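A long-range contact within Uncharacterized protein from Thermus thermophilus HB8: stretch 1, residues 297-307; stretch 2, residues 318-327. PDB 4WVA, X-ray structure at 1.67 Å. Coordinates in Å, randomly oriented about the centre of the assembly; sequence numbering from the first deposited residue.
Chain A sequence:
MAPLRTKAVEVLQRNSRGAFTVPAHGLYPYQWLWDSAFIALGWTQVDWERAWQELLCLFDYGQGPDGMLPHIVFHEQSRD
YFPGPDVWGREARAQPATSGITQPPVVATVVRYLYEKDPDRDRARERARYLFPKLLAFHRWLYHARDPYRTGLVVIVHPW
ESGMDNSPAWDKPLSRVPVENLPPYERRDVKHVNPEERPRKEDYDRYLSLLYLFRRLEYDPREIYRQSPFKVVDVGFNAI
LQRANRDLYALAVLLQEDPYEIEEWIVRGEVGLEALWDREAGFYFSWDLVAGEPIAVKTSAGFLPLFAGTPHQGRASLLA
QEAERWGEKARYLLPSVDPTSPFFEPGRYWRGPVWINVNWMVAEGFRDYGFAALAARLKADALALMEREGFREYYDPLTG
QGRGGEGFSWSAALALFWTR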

# COMPACT_ATOMS: atom_id res chain seq x y z
N VAL A 297 18.83 16.48 -6.08
CA VAL A 297 20.14 15.85 -6.15
C VAL A 297 19.90 14.38 -5.86
O VAL A 297 19.31 14.06 -4.83
CB VAL A 297 21.11 16.39 -5.08
CG1 VAL A 297 22.45 15.65 -5.12
CG2 VAL A 297 21.28 17.90 -5.23
N LYS A 298 20.33 13.51 -6.77
CA LYS A 298 20.15 12.07 -6.63
C LYS A 298 21.33 11.49 -5.86
O LYS A 298 22.45 11.43 -6.38
CB LYS A 298 20.02 11.40 -8.00
CG LYS A 298 18.82 11.93 -8.79
CD LYS A 298 18.57 11.16 -10.07
CE LYS A 298 19.55 11.54 -11.15
NZ LYS A 298 19.31 10.89 -12.48
N THR A 299 21.09 11.08 -4.61
CA THR A 299 22.11 10.45 -3.80
C THR A 299 21.72 9.00 -3.51
O THR A 299 20.58 8.58 -3.77
CB THR A 299 22.32 11.18 -2.46
OG1 THR A 299 21.22 10.90 -1.59
CG2 THR A 299 22.47 12.69 -2.67
N SER A 300 22.66 8.24 -2.96
CA SER A 300 22.36 6.84 -2.63
C SER A 300 21.24 6.73 -1.59
O SER A 300 20.60 5.68 -1.50
CB SER A 300 23.60 6.09 -2.15
OG SER A 300 24.13 6.67 -1.00
N ALA A 301 21.01 7.77 -0.80
CA ALA A 301 19.92 7.75 0.19
C ALA A 301 18.55 7.60 -0.46
O ALA A 301 17.64 7.04 0.13
CB ALA A 301 19.94 9.01 1.04
N GLY A 302 18.42 8.08 -1.69
CA GLY A 302 17.18 7.98 -2.44
C GLY A 302 16.78 6.57 -2.85
O GLY A 302 15.66 6.39 -3.30
N PHE A 303 17.68 5.59 -2.71
CA PHE A 303 17.35 4.18 -2.89
C PHE A 303 16.77 3.56 -1.60
O PHE A 303 16.15 2.50 -1.65
CB PHE A 303 18.56 3.36 -3.32
CG PHE A 303 19.02 3.63 -4.72
CD1 PHE A 303 18.48 2.92 -5.79
CD2 PHE A 303 19.99 4.58 -4.96
CE1 PHE A 303 18.91 3.16 -7.08
CE2 PHE A 303 20.42 4.83 -6.26
CZ PHE A 303 19.87 4.13 -7.31
N LEU A 304 16.93 4.24 -0.47
CA LEU A 304 16.61 3.60 0.81
C LEU A 304 15.11 3.35 1.02
O LEU A 304 14.78 2.48 1.81
CB LEU A 304 17.25 4.34 1.98
CG LEU A 304 18.78 4.21 2.03
CD1 LEU A 304 19.31 5.15 3.09
CD2 LEU A 304 19.20 2.78 2.33
N PRO A 305 14.20 4.02 0.28
CA PRO A 305 12.80 3.56 0.46
C PRO A 305 12.57 2.09 0.10
O PRO A 305 11.62 1.48 0.57
CB PRO A 305 12.00 4.54 -0.39
CG PRO A 305 12.80 5.79 -0.29
CD PRO A 305 14.24 5.31 -0.41
N LEU A 306 13.44 1.49 -0.71
CA LEU A 306 13.35 0.05 -0.93
C LEU A 306 13.48 -0.74 0.38
O LEU A 306 12.78 -1.74 0.59
CB LEU A 306 14.43 -0.39 -1.91
CG LEU A 306 14.36 0.20 -3.32
CD1 LEU A 306 15.69 0.01 -4.03
CD2 LEU A 306 13.20 -0.38 -4.12
N PHE A 307 14.39 -0.30 1.24
CA PHE A 307 14.63 -0.93 2.54
C PHE A 307 13.43 -0.71 3.46
O PHE A 307 13.16 -1.53 4.34
CB PHE A 307 15.91 -0.31 3.12
CG PHE A 307 16.40 -0.94 4.40
CD1 PHE A 307 16.92 -2.23 4.40
CD2 PHE A 307 16.39 -0.24 5.60
CE1 PHE A 307 17.42 -2.80 5.55
CE2 PHE A 307 16.90 -0.80 6.75
CZ PHE A 307 17.40 -2.08 6.74
N LEU A 318 12.01 1.42 -11.56
CA LEU A 318 12.65 2.67 -12.00
C LEU A 318 13.95 2.93 -11.22
O LEU A 318 14.97 3.38 -11.78
CB LEU A 318 11.67 3.86 -11.94
CG LEU A 318 10.48 3.71 -12.89
CD1 LEU A 318 9.44 4.77 -12.59
CD2 LEU A 318 10.92 3.82 -14.33
N LEU A 319 13.94 2.64 -9.91
CA LEU A 319 15.19 2.68 -9.14
C LEU A 319 16.22 1.65 -9.64
O LEU A 319 17.42 1.97 -9.70
CB LEU A 319 14.91 2.49 -7.64
CG LEU A 319 14.24 3.66 -6.92
CD1 LEU A 319 13.98 3.30 -5.45
CD2 LEU A 319 15.10 4.91 -7.00
N ALA A 320 15.77 0.45 -9.99
CA ALA A 320 16.68 -0.58 -10.52
C ALA A 320 17.37 -0.07 -11.80
O ALA A 320 18.57 -0.25 -11.97
CB ALA A 320 15.95 -1.87 -10.79
N GLN A 321 16.60 0.59 -12.65
CA GLN A 321 17.15 1.20 -13.86
C GLN A 321 18.17 2.27 -13.53
O GLN A 321 19.24 2.34 -14.15
CB GLN A 321 16.02 1.78 -14.73
CG GLN A 321 15.15 0.69 -15.31
CD GLN A 321 14.09 1.19 -16.26
OE1 GLN A 321 13.46 2.22 -16.04
NE2 GLN A 321 13.88 0.46 -17.34
N GLU A 322 17.88 3.09 -12.52
CA GLU A 322 18.80 4.13 -12.13
C GLU A 322 20.11 3.53 -11.59
O GLU A 322 21.18 4.03 -11.92
CB GLU A 322 18.18 5.08 -11.11
CG GLU A 322 19.02 6.31 -10.83
CD GLU A 322 19.10 7.29 -12.00
OE1 GLU A 322 18.29 7.19 -12.96
OE2 GLU A 322 19.95 8.20 -11.93
N ALA A 323 20.02 2.49 -10.76
CA ALA A 323 21.22 1.84 -10.25
C ALA A 323 22.06 1.30 -11.39
O ALA A 323 23.28 1.43 -11.40
CB ALA A 323 20.89 0.73 -9.28
N GLU A 324 21.39 0.68 -12.35
CA GLU A 324 22.08 0.20 -13.56
C GLU A 324 22.76 1.37 -14.28
O GLU A 324 23.92 1.25 -14.69
CB GLU A 324 21.08 -0.51 -14.48
CG GLU A 324 21.70 -1.04 -15.77
CD GLU A 324 20.71 -1.80 -16.65
OE1 GLU A 324 19.81 -2.47 -16.10
OE2 GLU A 324 20.85 -1.72 -17.90
N ARG A 325 22.09 2.51 -14.41
CA ARG A 325 22.71 3.71 -15.01
C ARG A 325 23.98 4.13 -14.29
O ARG A 325 24.99 4.41 -14.93
CB ARG A 325 21.76 4.91 -15.03
CG ARG A 325 20.58 4.75 -15.94
CD ARG A 325 19.89 6.07 -16.24
NE ARG A 325 18.70 5.80 -17.02
CZ ARG A 325 17.50 5.52 -16.51
NH1 ARG A 325 17.28 5.53 -15.19
NH2 ARG A 325 16.49 5.27 -17.34
N TRP A 326 23.95 4.15 -12.96
CA TRP A 326 25.13 4.54 -12.20
C TRP A 326 26.26 3.56 -12.47
O TRP A 326 27.43 3.97 -12.55
CB TRP A 326 24.84 4.65 -10.70
CG TRP A 326 23.89 5.74 -10.37
CD1 TRP A 326 23.07 6.42 -11.24
CD2 TRP A 326 23.61 6.27 -9.06
NE1 TRP A 326 22.32 7.34 -10.55
CE2 TRP A 326 22.63 7.27 -9.22
CE3 TRP A 326 24.11 6.01 -7.78
CZ2 TRP A 326 22.13 8.02 -8.13
CZ3 TRP A 326 23.63 6.76 -6.71
CH2 TRP A 326 22.65 7.75 -6.89
N GLY A 327 25.91 2.29 -12.62
CA GLY A 327 26.86 1.24 -12.98
C GLY A 327 27.44 1.33 -14.39
O GLY A 327 28.44 0.68 -14.67

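The contact is built around one large knob. Phe303, in a short 3-10 segment, starts its side chain sideways to the helix of 318-327, yet with chi1 in m its ring reaches the helix and gives up more surface to it than any other residue of its stretch. The socket is lined by Leu319, Glu322, Ala323 and Trp326, the i, i+3, i+4, i+7 spacing that gathers side chains on one helical face.

The ring enters edge first. Phe303 CE1 lies 3.2 Å from Leu319 O, close to the plane of the ring, and 3.8 Å from Ala323 CB. Ala323 forms the low floor, its N 3.8 Å from Phe303 CZ. Leu319 and Trp326 form taller walls. Phe303 CD1 packs 4.0 Å from Leu319 CB, while Phe303 CE2 sits 3.7 Å from Trp326 CH2, over the indole face. That pair is edge-to-face, with planes at 89° and centroids of the two six-membered rings 5.2 Å apart.

Leu319 also serves as a knob: Leu319 CD1 meets Leu306 CG at 3.8 Å, and both its methyls lie near Gly302 O, CD2 at 4.0 Å and CD1 at 4.1 Å; this buried carbonyl oxygen has no partner.

At the other end, the tip of Trp326 abuts the chain just before the 3-10 segment, its CH2 lying 3.7 Å from Lys298 O and from Thr299 C. Lys298 CB packs 4.0 Å from Trp326 CZ2, and the lysine chain, bent at chi3 (m), brings Lys298 NZ to 2.8 Å from Glu322 OE2 in a salt bridge. The same OE2 accepts a hydrogen bond from Trp326 NE1 at 2.9 Å, and Arg325 NH1 reaches Glu322 OE1 at 3.0 Å. The carboxylate thus ties the indole wall to the lysine while satisfying its own buried charge.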